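Local coordinates for protein salicylate 5-hydroxylase, large oxygenase component (Ralstonia sp., PDB 7C8Z) that catalyses the 5-hydroxylation of salicylate to gentisate as the oxygenase component of a multicomponent enzyme, using a Rieske [2Fe-2S] cluster and a mononuclear iron, at residues Val105-Cys110 against Gly172-Lys177; Ile94-Pro99 against Tyr137-Asp142; Cys110-Met115 against His133-Ser138. All coordinates share one frame; numbering follows the deposited sequence.

Overall arrangement
All three contacts lie in the Rieske domain, on the same side of the chain's centre, and step outward from its antiparallel sheet to the cluster. Interaction 1 joins strands 103-107 and 175-181; interaction 2 sets the neighbouring strand 91-97 against the turn after strand 135-137. The centres of interactions 1 and 2 are about 9 Å apart. Interaction 3, about 11 Å from the centre of interaction 1 and about 14 Å from that of interaction 2, brings the two cluster-binding loops together. Along the chain it is nested inside the loop closed by interaction 1, sharing Cys110 with it, and shares Tyr137 and Ser138 with interaction 2. Sheet and cluster-binding part are thus tied together, and the second subunit touches interactions 1 and 3.

Interaction 1: residues Val105-Cys110 against Gly172-Lys177; sequences VVENVC and GLTKLK. With FES (Fe2/s2 (inorganic) cluster), chain I.
Leu173 reaches across to both Val106 and Val109. Its CB lies 4.1 Å from Glu107 O; at the fork, CD1 packs on Val106 CG2 at 4.0 Å, while CD2 comes to 3.2 Å from Val109 O and also approaches the CA of Cys110. CG stands anti to the carbonyl carbon (chi1 -54°), which turns the fork toward 105-110, and the two methyls then reach different residues of that segment. Two backbone bonds hold the main chains together: Leu176 N to Val105 O, 3.0 Å, and Glu107 N to Thr174 O, 2.9 Å, both fairly straight. Val106 and Lys175, between them, form an antiparallel non-hydrogen-bonded pair. Val105 and Leu176 pack through CG1 of the valine and CB of the leucine, at 4.0 Å. Glu107 and Thr174 run side by side in the same direction, so the carboxylate oxygen OE2 rests 3.3 Å from Thr174 CB. Its charge is answered elsewhere, by Arg91 and by Lys403 of the second subunit, while Gln402 of that subunit bonds OE1. Beyond Asn108, the centre of an inverse gamma turn, the chain reaches Cys110, whose SG lies 2.7 Å from FE2 of the cluster. The arrangement is that of a Rieske domain, in which a strand paired antiparallel with a later one runs on into the first cluster-binding loop.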
loop_
_atom_site.group_PDB
_atom_site.type_symbol
_atom_site.label_atom_id
_atom_site.label_comp_id
_atom_site.label_asym_id
_atom_site.label_seq_id
_atom_site.Cartn_x
_atom_site.Cartn_y
_atom_site.Cartn_z
ATOM N N VAL A 105 1.995 8.548 -33.265
ATOM C CA VAL A 105 1.627 7.940 -31.993
ATOM C C VAL A 105 1.854 6.442 -32.109
ATOM O O VAL A 105 1.235 5.780 -32.951
ATOM C CB VAL A 105 0.175 8.241 -31.596
ATOM C CG1 VAL A 105 -0.250 7.341 -30.441
ATOM C CG2 VAL A 105 0.034 9.702 -31.215
ATOM N N VAL A 106 2.742 5.911 -31.271
ATOM C CA VAL A 106 3.102 4.500 -31.318
ATOM C C VAL A 106 2.864 3.879 -29.949
ATOM O O VAL A 106 2.832 4.560 -28.925
ATOM C CB VAL A 106 4.561 4.290 -31.760
ATOM C CG1 VAL A 106 4.800 4.939 -33.117
ATOM C CG2 VAL A 106 5.516 4.848 -30.705
ATOM N N GLU A 107 2.705 2.562 -29.937
ATOM C CA GLU A 107 2.500 1.854 -28.684
ATOM C C GLU A 107 3.830 1.656 -27.964
ATOM O O GLU A 107 4.830 1.270 -28.573
ATOM C CB GLU A 107 1.823 0.508 -28.935
ATOM C CG GLU A 107 1.558 -0.285 -27.668
ATOM C CD GLU A 107 0.443 -1.293 -27.828
ATOM O OE1 GLU A 107 -0.101 -1.740 -26.798
ATOM O OE2 GLU A 107 0.112 -1.639 -28.982
ATOM N N ASN A 108 3.832 1.922 -26.656
ATOM C CA ASN A 108 5.034 1.841 -25.830
ATOM C C ASN A 108 5.320 0.402 -25.422
ATOM O O ASN A 108 5.502 0.113 -24.235
ATOM C CB ASN A 108 4.879 2.723 -24.583
ATOM C CG ASN A 108 6.183 2.905 -23.811
ATOM O OD1 ASN A 108 7.260 2.546 -24.283
ATOM N ND2 ASN A 108 6.082 3.461 -22.614
ATOM N N VAL A 109 5.358 -0.506 -26.395
ATOM C CA VAL A 109 5.647 -1.917 -26.158
ATOM C C VAL A 109 6.623 -2.387 -27.225
ATOM O O VAL A 109 6.405 -2.147 -28.416
ATOM C CB VAL A 109 4.372 -2.782 -26.187
ATOM C CG1 VAL A 109 4.722 -4.252 -26.027
ATOM C CG2 VAL A 109 3.406 -2.343 -25.104
ATOM N N CYS A 110 7.688 -3.063 -26.807
ATOM C CA CYS A 110 8.687 -3.479 -27.771
ATOM C C CYS A 110 8.238 -4.719 -28.536
ATOM O O CYS A 110 7.401 -5.500 -28.081
ATOM C CB CYS A 110 10.019 -3.772 -27.100
ATOM S SG CYS A 110 11.167 -4.488 -28.293
ATOM N N GLY A 172 7.753 -3.966 -36.146
ATOM C CA GLY A 172 7.857 -2.615 -35.645
ATOM C C GLY A 172 6.874 -2.376 -34.517
ATOM O O GLY A 172 6.098 -3.248 -34.132
ATOM N N LEU A 173 6.934 -1.170 -33.964
ATOM C CA LEU A 173 5.996 -0.796 -32.915
ATOM C C LEU A 173 4.593 -0.671 -33.494
ATOM O O LEU A 173 4.410 -0.208 -34.622
ATOM C CB LEU A 173 6.421 0.522 -32.264
ATOM C CG LEU A 173 7.856 0.571 -31.737
ATOM C CD1 LEU A 173 8.243 1.975 -31.286
ATOM C CD2 LEU A 173 8.038 -0.426 -30.606
ATOM N N THR A 174 3.601 -1.119 -32.728
ATOM C CA THR A 174 2.210 -0.957 -33.130
ATOM C C THR A 174 1.895 0.519 -33.345
ATOM O O THR A 174 1.975 1.323 -32.410
ATOM C CB THR A 174 1.280 -1.563 -32.076
ATOM O OG1 THR A 174 1.431 -2.987 -32.073
ATOM C CG2 THR A 174 -0.173 -1.227 -32.377
ATOM N N LYS A 175 1.572 0.879 -34.584
ATOM C CA LYS A 175 1.287 2.264 -34.926
ATOM C C LYS A 175 -0.201 2.547 -34.787
ATOM O O LYS A 175 -1.041 1.706 -35.117
ATOM C CB LYS A 175 1.723 2.579 -36.357
ATOM C CG LYS A 175 3.128 2.152 -36.712
ATOM C CD LYS A 175 3.371 2.372 -38.188
ATOM C CE LYS A 175 4.671 1.756 -38.642
ATOM N NZ LYS A 175 4.976 2.148 -40.048
ATOM N N LEU A 176 -0.515 3.757 -34.334
ATOM C CA LEU A 176 -1.884 4.213 -34.163
ATOM C C LEU A 176 -2.163 5.326 -35.163
ATOM O O LEU A 176 -1.257 6.062 -35.561
ATOM C CB LEU A 176 -2.128 4.723 -32.740
ATOM C CG LEU A 176 -2.269 3.671 -31.641
ATOM C CD1 LEU A 176 -0.901 3.153 -31.211
ATOM C CD2 LEU A 176 -3.031 4.246 -30.446
ATOM N N LYS A 177 -3.419 5.442 -35.575
ATOM C CA LYS A 177 -3.804 6.553 -36.429
ATOM C C LYS A 177 -3.972 7.801 -35.579
ATOM O O LYS A 177 -4.404 7.727 -34.425
ATOM C CB LYS A 177 -5.090 6.239 -37.194
ATOM C CG LYS A 177 -5.459 7.302 -38.224
ATOM C CD LYS A 177 -5.977 6.701 -39.523
ATOM C CE LYS A 177 -7.458 6.385 -39.441
ATOM N NZ LYS A 177 -8.275 7.394 -40.162
HETATM FE FE1 FES I . 14.634 -7.308 -26.252
HETATM FE FE2 FES I . 13.294 -4.566 -26.649
HETATM S S1 FES I . 15.155 -5.477 -27.349
HETATM S S2 FES I . 12.781 -6.373 -25.552
#

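Interaction 2: residues Ile94-Pro99 against Tyr137-Asp142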
loop_
_atom_site.group_PDB
_atom_site.type_symbol
_atom_site.label_atom_id
_atom_site.label_comp_id
_atom_site.label_asym_id
_atom_site.label_seq_id
_atom_site.Cartn_x
_atom_site.Cartn_y
_atom_site.Cartn_z
ATOM N N ILE A 94 3.191 6.612 -26.987
ATOM C CA ILE A 94 4.102 7.742 -27.101
ATOM C C ILE A 94 3.638 8.611 -28.261
ATOM O O ILE A 94 3.422 8.106 -29.374
ATOM C CB ILE A 94 5.552 7.271 -27.309
ATOM C CG1 ILE A 94 5.922 6.222 -26.254
ATOM C CG2 ILE A 94 6.521 8.453 -27.293
ATOM C CD1 ILE A 94 7.080 5.357 -26.643
ATOM N N MET A 95 3.480 9.910 -27.996
ATOM C CA MET A 95 3.127 10.905 -29.002
ATOM C C MET A 95 4.375 11.733 -29.279
ATOM O O MET A 95 4.862 12.439 -28.389
ATOM C CB MET A 95 1.979 11.786 -28.515
ATOM C CG MET A 95 1.803 13.070 -29.310
ATOM S SD MET A 95 0.618 14.218 -28.578
ATOM C CE MET A 95 1.664 15.099 -27.421
ATOM N N VAL A 96 4.911 11.632 -30.491
ATOM C CA VAL A 96 6.163 12.293 -30.834
ATOM C C VAL A 96 5.979 13.130 -32.092
ATOM O O VAL A 96 5.281 12.728 -33.030
ATOM C CB VAL A 96 7.309 11.274 -31.021
ATOM C CG1 VAL A 96 6.988 10.302 -32.150
ATOM C CG2 VAL A 96 8.630 11.993 -31.265
ATOM N N ARG A 97 6.632 14.287 -32.126
ATOM C CA ARG A 97 6.625 15.100 -33.330
ATOM C C ARG A 97 7.661 14.565 -34.307
ATOM O O ARG A 97 8.839 14.431 -33.964
ATOM C CB ARG A 97 6.918 16.564 -33.017
ATOM C CG ARG A 97 7.006 17.408 -34.283
ATOM C CD ARG A 97 6.588 18.844 -34.055
ATOM N NE ARG A 97 5.380 18.953 -33.243
ATOM C CZ ARG A 97 4.143 18.888 -33.720
ATOM N NH1 ARG A 97 3.935 18.709 -35.019
ATOM N NH2 ARG A 97 3.110 19.007 -32.897
ATOM N N ASP A 98 7.219 14.273 -35.526
ATOM C CA ASP A 98 8.076 13.704 -36.552
ATOM C C ASP A 98 9.007 14.775 -37.111
ATOM O O ASP A 98 8.664 15.961 -37.112
ATOM C CB ASP A 98 7.232 13.123 -37.683
ATOM C CG ASP A 98 7.986 12.104 -38.506
ATOM O OD1 ASP A 98 7.983 10.918 -38.118
ATOM O OD2 ASP A 98 8.589 12.484 -39.533
ATOM N N PRO A 99 10.203 14.382 -37.585
ATOM C CA PRO A 99 11.102 15.356 -38.224
ATOM C C PRO A 99 10.470 16.149 -39.363
ATOM O O PRO A 99 10.930 17.253 -39.668
ATOM C CB PRO A 99 12.248 14.476 -38.735
ATOM C CG PRO A 99 12.302 13.351 -37.765
ATOM C CD PRO A 99 10.883 13.098 -37.323
ATOM N N TYR A 137 14.089 1.753 -33.282
ATOM C CA TYR A 137 12.916 2.065 -34.085
ATOM C C TYR A 137 12.938 3.531 -34.501
ATOM O O TYR A 137 13.353 4.402 -33.729
ATOM C CB TYR A 137 11.610 1.817 -33.314
ATOM C CG TYR A 137 11.467 0.451 -32.687
ATOM C CD1 TYR A 137 12.056 0.156 -31.465
ATOM C CD2 TYR A 137 10.719 -0.538 -33.311
ATOM C CE1 TYR A 137 11.910 -1.093 -30.891
ATOM C CE2 TYR A 137 10.569 -1.784 -32.747
ATOM C CZ TYR A 137 11.163 -2.061 -31.540
ATOM O OH TYR A 137 11.003 -3.313 -30.989
ATOM N N SER A 138 12.448 3.801 -35.713
ATOM C CA SER A 138 12.205 5.169 -36.146
ATOM C C SER A 138 11.182 5.851 -35.231
ATOM O O SER A 138 10.424 5.208 -34.499
ATOM C CB SER A 138 11.715 5.199 -37.593
ATOM O OG SER A 138 10.414 4.649 -37.714
ATOM N N LEU A 139 11.126 7.181 -35.324
ATOM C CA LEU A 139 10.090 7.926 -34.618
ATOM C C LEU A 139 8.691 7.645 -35.152
ATOM O O LEU A 139 7.715 8.157 -34.587
ATOM C CB LEU A 139 10.384 9.428 -34.681
ATOM C CG LEU A 139 11.604 9.913 -33.893
ATOM C CD1 LEU A 139 11.818 11.403 -34.096
ATOM C CD2 LEU A 139 11.468 9.581 -32.405
ATOM N N LYS A 140 8.570 6.855 -36.219
ATOM C CA LYS A 140 7.280 6.397 -36.714
ATOM C C LYS A 140 6.947 4.986 -36.256
ATOM O O LYS A 140 5.842 4.506 -36.534
ATOM C CB LYS A 140 7.245 6.454 -38.246
ATOM C CG LYS A 140 7.464 7.844 -38.824
ATOM C CD LYS A 140 7.277 7.849 -40.333
ATOM C CE LYS A 140 6.160 8.791 -40.739
ATOM N NZ LYS A 140 6.545 10.220 -40.568
ATOM N N GLY A 141 7.873 4.311 -35.571
ATOM C CA GLY A 141 7.651 2.972 -35.071
ATOM C C GLY A 141 8.264 1.862 -35.896
ATOM O O GLY A 141 8.091 0.689 -35.546
ATOM N N ASP A 142 8.976 2.191 -36.972
ATOM C CA ASP A 142 9.547 1.174 -37.845
ATOM C C ASP A 142 10.856 0.651 -37.263
ATOM O O ASP A 142 11.748 1.432 -36.923
ATOM C CB ASP A 142 9.784 1.749 -39.240
ATOM C CG ASP A 142 8.513 2.249 -39.886
ATOM O OD1 ASP A 142 7.517 1.494 -39.892
ATOM O OD2 ASP A 142 8.509 3.393 -40.391
#
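Leu139 drives its forked end between Val96 and Pro99. CD2 meets Val96 CG2 at 3.9 Å, the two side chains crossing at about a right angle, and CD1 lies 3.8 Å from Pro99 CD, the two side chains meeting at a slant. Val96 also touches the turn through its other branch: chi1 of 61° places CG1 between the backbone N and the carbonyl carbon, and this methyl approaches Leu139 O to 3.3 Å. Beside this apolar patch, Lys140 reaches over to Asp98, and NZ forms a salt bridge with OD1 at 2.9 Å, although the hydrogen-bond geometry is weak. Bends at the lysine's last two torsions carry NZ over the face of the carboxylate.

In the next shell, Asn104 ND2 binds both Asp98 OD1 and Leu139 O and so bridges the two segments from strand 103-107. The second carboxylate oxygen, Asp98 OD2, accepts from the backbone N of Asp100. Phe128, from strand 128-130, packs against both Val96 and Leu139.

The turn itself is braced from within: Ser138 OG accepts from Asp142 N at 2.9 Å and from Lys140 N at 3.2 Å. The latter bond makes an ST turn, superposed on the type I beta turn from Ser138 to Gly141. Away from the metal sites, this is the packing of a beta hairpin turn, between strands 135-137 and 143-145 of the cluster-binding part, onto the end of a strand in the larger Rieske sheet.

Interaction 3: residues Cys110-Met115 against His133-Ser138; sequences CAHRGM and HQWNYS. With FES (Fe2/s2 (inorganic) cluster), chain I.
His112 lies against one face of Trp135: its CB sits 3.5 Å from the centroid of the indole six-membered ring, almost on the normal, and its imidazole forms an offset stack with that ring, planes 16° apart. Ala111 CB touches the indole edge at CZ3, 3.8 Å away. At the shared iron the imidazole turns its edge to the face of His133, their planes at 63°, with His112 CE1 over the centre of that ring. Both histidines use ND1 to bind FE1, each at 2.5 Å, which fixes this edge-to-face pose. With CG anti to its backbone N (chi1 -178°), His112 extends from the loop to reach the iron. Further out, His133 CE1 lies over one face of the Arg113 guanidinium. Ala111 N bonds Tyr137 OH at 3.0 Å, though the hydroxyl's position is less certain. At the polar rim, Glu426 of the second subunit is hydrogen-bonded to His112 NE2 and Asp240 of that subunit to His133 NE2; both carboxylates form salt bridges with Arg113. With the two histidines on one iron, Cys110 at the other and Cys130 probably beside it, this is the two-histidine, two-cysteine site of a Rieske [2Fe-2S] cluster.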
loop_
_atom_site.group_PDB
_atom_site.type_symbol
_atom_site.label_atom_id
_atom_site.label_comp_id
_atom_site.label_asym_id
_atom_site.label_seq_id
_atom_site.Cartn_x
_atom_site.Cartn_y
_atom_site.Cartn_z
ATOM N N CYS A 110 7.688 -3.063 -26.807
ATOM C CA CYS A 110 8.687 -3.479 -27.771
ATOM C C CYS A 110 8.238 -4.719 -28.536
ATOM O O CYS A 110 7.401 -5.500 -28.081
ATOM C CB CYS A 110 10.019 -3.772 -27.100
ATOM S SG CYS A 110 11.167 -4.488 -28.293
ATOM N N ALA A 111 8.832 -4.900 -29.713
ATOM C CA ALA A 111 8.477 -6.013 -30.578
ATOM C C ALA A 111 9.220 -7.296 -30.231
ATOM O O ALA A 111 8.714 -8.386 -30.519
ATOM C CB ALA A 111 8.739 -5.639 -32.039
ATOM N N HIS A 112 10.417 -7.203 -29.648
ATOM C CA HIS A 112 11.145 -8.412 -29.280
ATOM C C HIS A 112 10.431 -9.192 -28.180
ATOM O O HIS A 112 9.835 -10.243 -28.441
ATOM C CB HIS A 112 12.571 -8.058 -28.844
ATOM C CG HIS A 112 13.416 -9.243 -28.486
ATOM N ND1 HIS A 112 14.705 -9.119 -28.011
ATOM C CD2 HIS A 112 13.164 -10.573 -28.535
ATOM C CE1 HIS A 112 15.207 -10.318 -27.775
ATOM N NE2 HIS A 112 14.290 -11.218 -28.083
ATOM N N ARG A 113 10.436 -8.667 -26.955
ATOM C CA ARG A 113 9.796 -9.363 -25.846
ATOM C C ARG A 113 8.860 -8.447 -25.069
ATOM O O ARG A 113 8.704 -8.592 -23.854
ATOM C CB ARG A 113 10.837 -9.988 -24.917
ATOM C CG ARG A 113 11.504 -11.233 -25.490
ATOM C CD ARG A 113 12.377 -11.927 -24.451
ATOM N NE ARG A 113 13.695 -12.254 -24.984
ATOM C CZ ARG A 113 14.780 -12.436 -24.237
ATOM N NH1 ARG A 113 14.709 -12.320 -22.915
ATOM N NH2 ARG A 113 15.938 -12.730 -24.814
ATOM N N GLY A 114 8.227 -7.504 -25.763
ATOM C CA GLY A 114 7.130 -6.749 -25.198
ATOM C C GLY A 114 7.486 -5.796 -24.084
ATOM O O GLY A 114 6.589 -5.338 -23.374
ATOM N N MET A 115 8.763 -5.462 -23.914
ATOM C CA MET A 115 9.149 -4.566 -22.830
ATOM C C MET A 115 8.619 -3.156 -23.071
ATOM O O MET A 115 8.741 -2.607 -24.170
ATOM C CB MET A 115 10.667 -4.538 -22.669
ATOM C CG MET A 115 11.151 -3.389 -21.804
ATOM S SD MET A 115 12.710 -3.739 -20.992
ATOM C CE MET A 115 13.668 -2.301 -21.452
ATOM N N HIS A 133 17.783 -5.452 -25.387
ATOM C CA HIS A 133 18.672 -5.950 -26.432
ATOM C C HIS A 133 18.912 -4.886 -27.499
ATOM O O HIS A 133 19.382 -5.204 -28.597
ATOM C CB HIS A 133 18.116 -7.241 -27.033
ATOM C CG HIS A 133 17.810 -8.288 -26.006
ATOM N ND1 HIS A 133 16.707 -8.221 -25.181
ATOM C CD2 HIS A 133 18.475 -9.410 -25.648
ATOM C CE1 HIS A 133 16.697 -9.264 -24.372
ATOM N NE2 HIS A 133 17.760 -10.002 -24.633
ATOM N N GLN A 134 18.586 -3.628 -27.184
ATOM C CA GLN A 134 18.953 -2.461 -27.989
ATOM C C GLN A 134 18.343 -2.508 -29.387
ATOM O O GLN A 134 19.016 -2.269 -30.391
ATOM C CB GLN A 134 20.473 -2.308 -28.064
ATOM C CG GLN A 134 21.135 -2.177 -26.714
ATOM C CD GLN A 134 21.020 -0.778 -26.145
ATOM O OE1 GLN A 134 20.574 0.145 -26.823
ATOM N NE2 GLN A 134 21.424 -0.614 -24.888
ATOM N N TRP A 135 17.045 -2.787 -29.450
ATOM C CA TRP A 135 16.336 -2.691 -30.722
ATOM C C TRP A 135 16.027 -1.227 -30.997
ATOM O O TRP A 135 15.585 -0.505 -30.100
ATOM C CB TRP A 135 15.047 -3.513 -30.707
ATOM C CG TRP A 135 15.249 -4.969 -31.020
ATOM C CD1 TRP A 135 16.386 -5.693 -30.834
ATOM C CD2 TRP A 135 14.280 -5.879 -31.565
ATOM N NE1 TRP A 135 16.192 -6.995 -31.231
ATOM C CE2 TRP A 135 14.908 -7.137 -31.682
ATOM C CE3 TRP A 135 12.942 -5.753 -31.962
ATOM C CZ2 TRP A 135 14.249 -8.261 -32.182
ATOM C CZ3 TRP A 135 12.289 -6.872 -32.459
ATOM C CH2 TRP A 135 12.944 -8.109 -32.564
ATOM N N ASN A 136 16.280 -0.783 -32.227
ATOM C CA ASN A 136 16.132 0.618 -32.605
ATOM C C ASN A 136 14.964 0.784 -33.570
ATOM O O ASN A 136 14.870 0.057 -34.567
ATOM C CB ASN A 136 17.427 1.138 -33.236
ATOM C CG ASN A 136 17.399 2.637 -33.499
ATOM O OD1 ASN A 136 16.608 3.131 -34.307
ATOM N ND2 ASN A 136 18.269 3.370 -32.812
ATOM N N TYR A 137 14.089 1.753 -33.282
ATOM C CA TYR A 137 12.916 2.065 -34.085
ATOM C C TYR A 137 12.938 3.531 -34.501
ATOM O O TYR A 137 13.353 4.402 -33.729
ATOM C CB TYR A 137 11.610 1.817 -33.314
ATOM C CG TYR A 137 11.467 0.451 -32.687
ATOM C CD1 TYR A 137 12.056 0.156 -31.465
ATOM C CD2 TYR A 137 10.719 -0.538 -33.311
ATOM C CE1 TYR A 137 11.910 -1.093 -30.891
ATOM C CE2 TYR A 137 10.569 -1.784 -32.747
ATOM C CZ TYR A 137 11.163 -2.061 -31.540
ATOM O OH TYR A 137 11.003 -3.313 -30.989
ATOM N N SER A 138 12.448 3.801 -35.713
ATOM C CA SER A 138 12.205 5.169 -36.146
ATOM C C SER A 138 11.182 5.851 -35.231
ATOM O O SER A 138 10.424 5.208 -34.499
ATOM C CB SER A 138 11.715 5.199 -37.593
ATOM O OG SER A 138 10.414 4.649 -37.714
HETATM FE FE1 FES I . 14.634 -7.308 -26.252
HETATM FE FE2 FES I . 13.294 -4.566 -26.649
HETATM S S1 FES I . 15.155 -5.477 -27.349
HETATM S S2 FES I . 12.781 -6.373 -25.552
#